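PDB 6NHX: ATP-dependent DNA ligase from Mycobacterium tuberculosis, which seals breaks in double-stranded DNA at the expense of ATP and, together with Ku, repairs double-strand breaks by non-homologous end joining. Local coordinates for residues G225-G230 with S290-L295. The protein carries 1 engineered substitution. Residues are numbered along the deposited sequence; the frame is centred on the assembly and turned at random.
With ATP (adenosine-5'-triphosphate), chain B.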
ATOM      1  N   GLY A 225     -13.505  18.206  -3.523  1.00 18.88           N
ATOM      2  CA  GLY A 225     -14.066  17.570  -4.696  1.00 18.62           C
ATOM      3  C   GLY A 225     -14.671  16.215  -4.386  1.00 18.84           C
ATOM      4  O   GLY A 225     -14.559  15.671  -3.288  1.00 18.04           O
ATOM      5  N   ARG A 226     -15.347  15.694  -5.394  1.00 23.45           N
ATOM      6  CA  ARG A 226     -15.869  14.345  -5.350  1.00 19.08           C
ATOM      7  C   ARG A 226     -14.827  13.400  -5.922  1.00 24.15           C
ATOM      8  O   ARG A 226     -14.213  13.688  -6.955  1.00 28.17           O
ATOM      9  CB  ARG A 226     -17.140  14.265  -6.192  1.00 21.69           C
ATOM     10  CG  ARG A 226     -17.668  12.862  -6.341  1.00 24.77           C
ATOM     11  CD  ARG A 226     -18.711  12.762  -7.440  1.00 32.05           C
ATOM     12  NE  ARG A 226     -19.671  13.853  -7.353  1.00 28.11           N
ATOM     13  CZ  ARG A 226     -20.668  13.900  -6.478  1.00 46.38           C
ATOM     14  NH1 ARG A 226     -20.852  12.910  -5.615  1.00 48.02           N
ATOM     15  NH2 ARG A 226     -21.487  14.942  -6.469  1.00 51.09           N
ATOM     16  N   VAL A 227     -14.615  12.283  -5.237  1.00 20.04           N
ATOM     17  CA  VAL A 227     -13.728  11.223  -5.709  1.00 23.30           C
ATOM     18  C   VAL A 227     -14.569   9.982  -5.954  1.00 22.75           C
ATOM     19  O   VAL A 227     -15.249   9.491  -5.047  1.00 22.04           O
ATOM     20  CB  VAL A 227     -12.547  10.944  -4.754  1.00 20.62           C
ATOM     21  CG1 VAL A 227     -12.995  10.423  -3.397  1.00 25.09           C
ATOM     22  CG2 VAL A 227     -11.548   9.981  -5.409  1.00 24.63           C
ATOM     23  N   GLY A 228     -14.550   9.494  -7.188  1.00 33.58           N
ATOM     24  CA  GLY A 228     -15.204   8.232  -7.473  1.00 36.32           C
ATOM     25  C   GLY A 228     -14.467   7.089  -6.796  1.00 36.54           C
ATOM     26  O   GLY A 228     -13.244   7.113  -6.645  1.00 32.06           O
ATOM     27  N   THR A 229     -15.226   6.081  -6.370  1.00 30.28           N
ATOM     28  CA  THR A 229     -14.621   4.928  -5.712  1.00 44.34           C
ATOM     29  C   THR A 229     -14.011   3.938  -6.696  1.00 51.13           C
ATOM     30  O   THR A 229     -13.134   3.162  -6.304  1.00 48.18           O
ATOM     31  CB  THR A 229     -15.644   4.200  -4.832  1.00 44.27           C
ATOM     32  OG1 THR A 229     -16.679   3.648  -5.658  1.00 47.20           O
ATOM     33  CG2 THR A 229     -16.256   5.151  -3.808  1.00 42.32           C
ATOM     34  N   GLY A 230     -14.436   3.956  -7.954  1.00 52.47           N
ATOM     35  CA  GLY A 230     -14.022   2.974  -8.943  1.00 55.91           C
ATOM     36  C   GLY A 230     -15.017   1.848  -9.046  1.00 63.10           C
ATOM     37  O   GLY A 230     -15.221   1.291 -10.128  1.00 69.68           O
ATOM     38  N   SER A 290      -8.677  13.226  -9.833  1.00 23.90           N
ATOM     39  CA  SER A 290      -8.560  12.507  -8.579  1.00 19.35           C
ATOM     40  C   SER A 290      -8.849  11.026  -8.784  1.00 19.46           C
ATOM     41  O   SER A 290      -9.614  10.632  -9.671  1.00 22.72           O
ATOM     42  CB  SER A 290      -9.521  13.094  -7.542  1.00 24.39           C
ATOM     43  OG  SER A 290     -10.866  13.004  -7.992  1.00 28.25           O
ATOM     44  N   SER A 291      -8.213  10.195  -7.963  1.00 16.48           N
ATOM     45  CA  SER A 291      -8.558   8.785  -7.931  1.00 15.41           C
ATOM     46  C   SER A 291      -8.364   8.270  -6.515  1.00 17.38           C
ATOM     47  O   SER A 291      -7.520   8.764  -5.763  1.00 19.32           O
ATOM     48  CB  SER A 291      -7.750   7.947  -8.933  1.00 16.57           C
ATOM     49  OG  SER A 291      -6.365   7.977  -8.643  1.00 17.72           O
ATOM     50  N   TRP A 292      -9.144   7.256  -6.182  1.00 16.63           N
ATOM     51  CA  TRP A 292      -9.212   6.694  -4.842  1.00 18.80           C
ATOM     52  C   TRP A 292      -8.045   5.740  -4.624  1.00 18.93           C
ATOM     53  O   TRP A 292      -7.894   4.758  -5.357  1.00 22.05           O
ATOM     54  CB  TRP A 292     -10.526   5.920  -4.776  1.00 24.29           C
ATOM     55  CG  TRP A 292     -10.784   5.147  -3.528  1.00 25.65           C
ATOM     56  CD1 TRP A 292     -10.840   3.787  -3.402  1.00 36.07           C
ATOM     57  CD2 TRP A 292     -11.094   5.683  -2.244  1.00 28.14           C
ATOM     58  NE1 TRP A 292     -11.134   3.446  -2.105  1.00 35.20           N
ATOM     59  CE2 TRP A 292     -11.296   4.592  -1.373  1.00 26.83           C
ATOM     60  CE3 TRP A 292     -11.199   6.979  -1.737  1.00 28.79           C
ATOM     61  CZ2 TRP A 292     -11.603   4.760  -0.027  1.00 29.05           C
ATOM     62  CZ3 TRP A 292     -11.502   7.142  -0.396  1.00 30.33           C
ATOM     63  CH2 TRP A 292     -11.701   6.038   0.442  1.00 31.59           C
ATOM     64  N   ARG A 293      -7.208   6.017  -3.625  1.00 15.84           N
ATOM     65  CA  ARG A 293      -6.260   4.983  -3.224  1.00 14.74           C
ATOM     66  C   ARG A 293      -6.845   4.072  -2.153  1.00 15.75           C
ATOM     67  O   ARG A 293      -6.850   2.848  -2.322  1.00 17.61           O
ATOM     68  CB  ARG A 293      -4.913   5.583  -2.806  1.00 13.13           C
ATOM     69  CG  ARG A 293      -3.776   4.575  -2.868  1.00 21.30           C
ATOM     70  CD  ARG A 293      -2.587   5.032  -2.048  1.00 29.81           C
ATOM     71  NE  ARG A 293      -1.421   4.183  -2.272  1.00 24.42           N
ATOM     72  CZ  ARG A 293      -0.273   4.309  -1.616  1.00 28.18           C
ATOM     73  NH1 ARG A 293      -0.135   5.249  -0.685  1.00 25.32           N
ATOM     74  NH2 ARG A 293       0.740   3.501  -1.896  1.00 19.72           N
ATOM     75  N   GLY A 294      -7.360   4.635  -1.071  1.00 16.56           N
ATOM     76  CA  GLY A 294      -8.041   3.856  -0.056  1.00 16.85           C
ATOM     77  C   GLY A 294      -8.142   4.618   1.249  1.00 15.80           C
ATOM     78  O   GLY A 294      -7.693   5.755   1.368  1.00 15.82           O
ATOM     79  N   LEU A 295      -8.769   3.970   2.227  1.00 15.41           N
ATOM     80  CA  LEU A 295      -8.829   4.515   3.578  1.00 15.89           C
ATOM     81  C   LEU A 295      -7.468   4.410   4.254  1.00 15.24           C
ATOM     82  O   LEU A 295      -6.681   3.500   3.975  1.00 15.23           O
ATOM     83  CB  LEU A 295      -9.873   3.774   4.410  1.00 15.35           C
ATOM     84  CG  LEU A 295     -11.332   3.894   3.957  1.00 14.52           C
ATOM     85  CD1 LEU A 295     -12.236   3.112   4.889  1.00 20.51           C
ATOM     86  CD2 LEU A 295     -11.731   5.355   3.965  1.00 19.52           C
TER
HETATM   87  PG  ATP B1000       4.973   3.845   5.020  1.00 17.91           P
HETATM   88  O1G ATP B1000       6.269   4.021   4.256  1.00 17.33           O
HETATM   89  O2G ATP B1000       4.987   4.364   6.445  1.00 20.04           O
HETATM   90  O3G ATP B1000       4.427   2.432   4.914  1.00 18.64           O
HETATM   91  PB  ATP B1000       2.700   4.474   3.284  1.00 22.60           P
HETATM   92  O1B ATP B1000       1.966   5.748   2.950  1.00 31.05           O
HETATM   93  O2B ATP B1000       1.953   3.242   3.745  1.00 33.43           O
HETATM   94  O3B ATP B1000       3.892   4.828   4.310  1.00 22.96           O
HETATM   95  PA  ATP B1000       3.791   4.686   0.606  1.00 19.07           P
HETATM   96  O1A ATP B1000       4.318   6.075   0.799  1.00 22.17           O
HETATM   97  O2A ATP B1000       2.556   4.345  -0.187  1.00 23.61           O
HETATM   98  O3A ATP B1000       3.619   4.037   2.054  1.00 24.28           O
HETATM   99  O5' ATP B1000       5.024   3.716   0.205  1.00 22.18           O
HETATM  100  C5' ATP B1000       4.780   2.406  -0.298  1.00 17.49           C
HETATM  101  C4' ATP B1000       4.548   1.407   0.841  1.00 14.02           C
HETATM  102  O4' ATP B1000       4.536   0.104   0.260  1.00 17.12           O
HETATM  103  C3' ATP B1000       5.645   1.405   1.885  1.00 15.36           C
HETATM  104  O3' ATP B1000       5.114   0.891   3.103  1.00 17.30           O
HETATM  105  C2' ATP B1000       6.588   0.386   1.310  1.00 14.78           C
HETATM  106  O2' ATP B1000       7.458  -0.181   2.300  1.00 15.59           O
HETATM  107  C1' ATP B1000       5.641  -0.661   0.734  1.00 17.37           C
HETATM  108  N9  ATP B1000       6.197  -1.320  -0.465  1.00 14.25           N
HETATM  109  C8  ATP B1000       5.542  -1.549  -1.631  1.00 14.33           C
HETATM  110  N7  ATP B1000       6.338  -2.210  -2.515  1.00 12.43           N
HETATM  111  C5  ATP B1000       7.511  -2.418  -1.885  1.00 11.63           C
HETATM  112  C6  ATP B1000       8.780  -3.030  -2.249  1.00 11.01           C
HETATM  113  N6  ATP B1000       8.961  -3.537  -3.474  1.00 12.23           N
HETATM  114  N1  ATP B1000       9.755  -3.043  -1.328  1.00 11.03           N
HETATM  115  C2  ATP B1000       9.602  -2.528  -0.102  1.00 11.57           C
HETATM  116  N3  ATP B1000       8.468  -1.934   0.299  1.00 12.55           N
HETATM  117  C4  ATP B1000       7.420  -1.839  -0.551  1.00 12.76           C
HETATM  118  O   HOH W   1     -12.677  10.647  -9.205  1.00 33.71           O
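Strands 225-228 and 291-295, which carry Val227 and Trp292 toward each other, approach to 5.9 Å at 69° between their N-to-C directions, and a water bridges Gly228 N and Ser290 O, just before the second strand, accepting from the first and donating to the second. Both Val227 methyls face the second segment. CG2, anti to its backbone N, rests 3.7 Å from Trp292 N and also touches the carbonyl carbon of Ser291, while CG1 meets the indole obliquely, 4.2 Å from CE3. Nearer the backbone of Trp292, Gly228 O comes within 3.5 Å of CB, and Thr229 O lies 3.8 Å from CD1 on the five-membered ring. Gly294 CA sits over one indole face, offset toward the rim, and Leu211 of the adjoining strand 208-217 adds further apolar contact. On the ligand side, the extended Arg293 brings its guanidinium edge-on to ATP, where NH1 and NH2 both donate hydrogen bonds to the one oxygen O2A, in the guanidinium plane, at 2.9 Å and 2.6 Å. NH1 is also salt-bridged to Glu275 and NH2 to Asp33, which helps fix the plane of the group. Arg293 and Gly294 form a classic beta bulge opposite Glu275, within the OB domain of the ligase, where Val227 packs against the strand whose Arg293 reaches the ATP alpha-phosphate in the closed conformation.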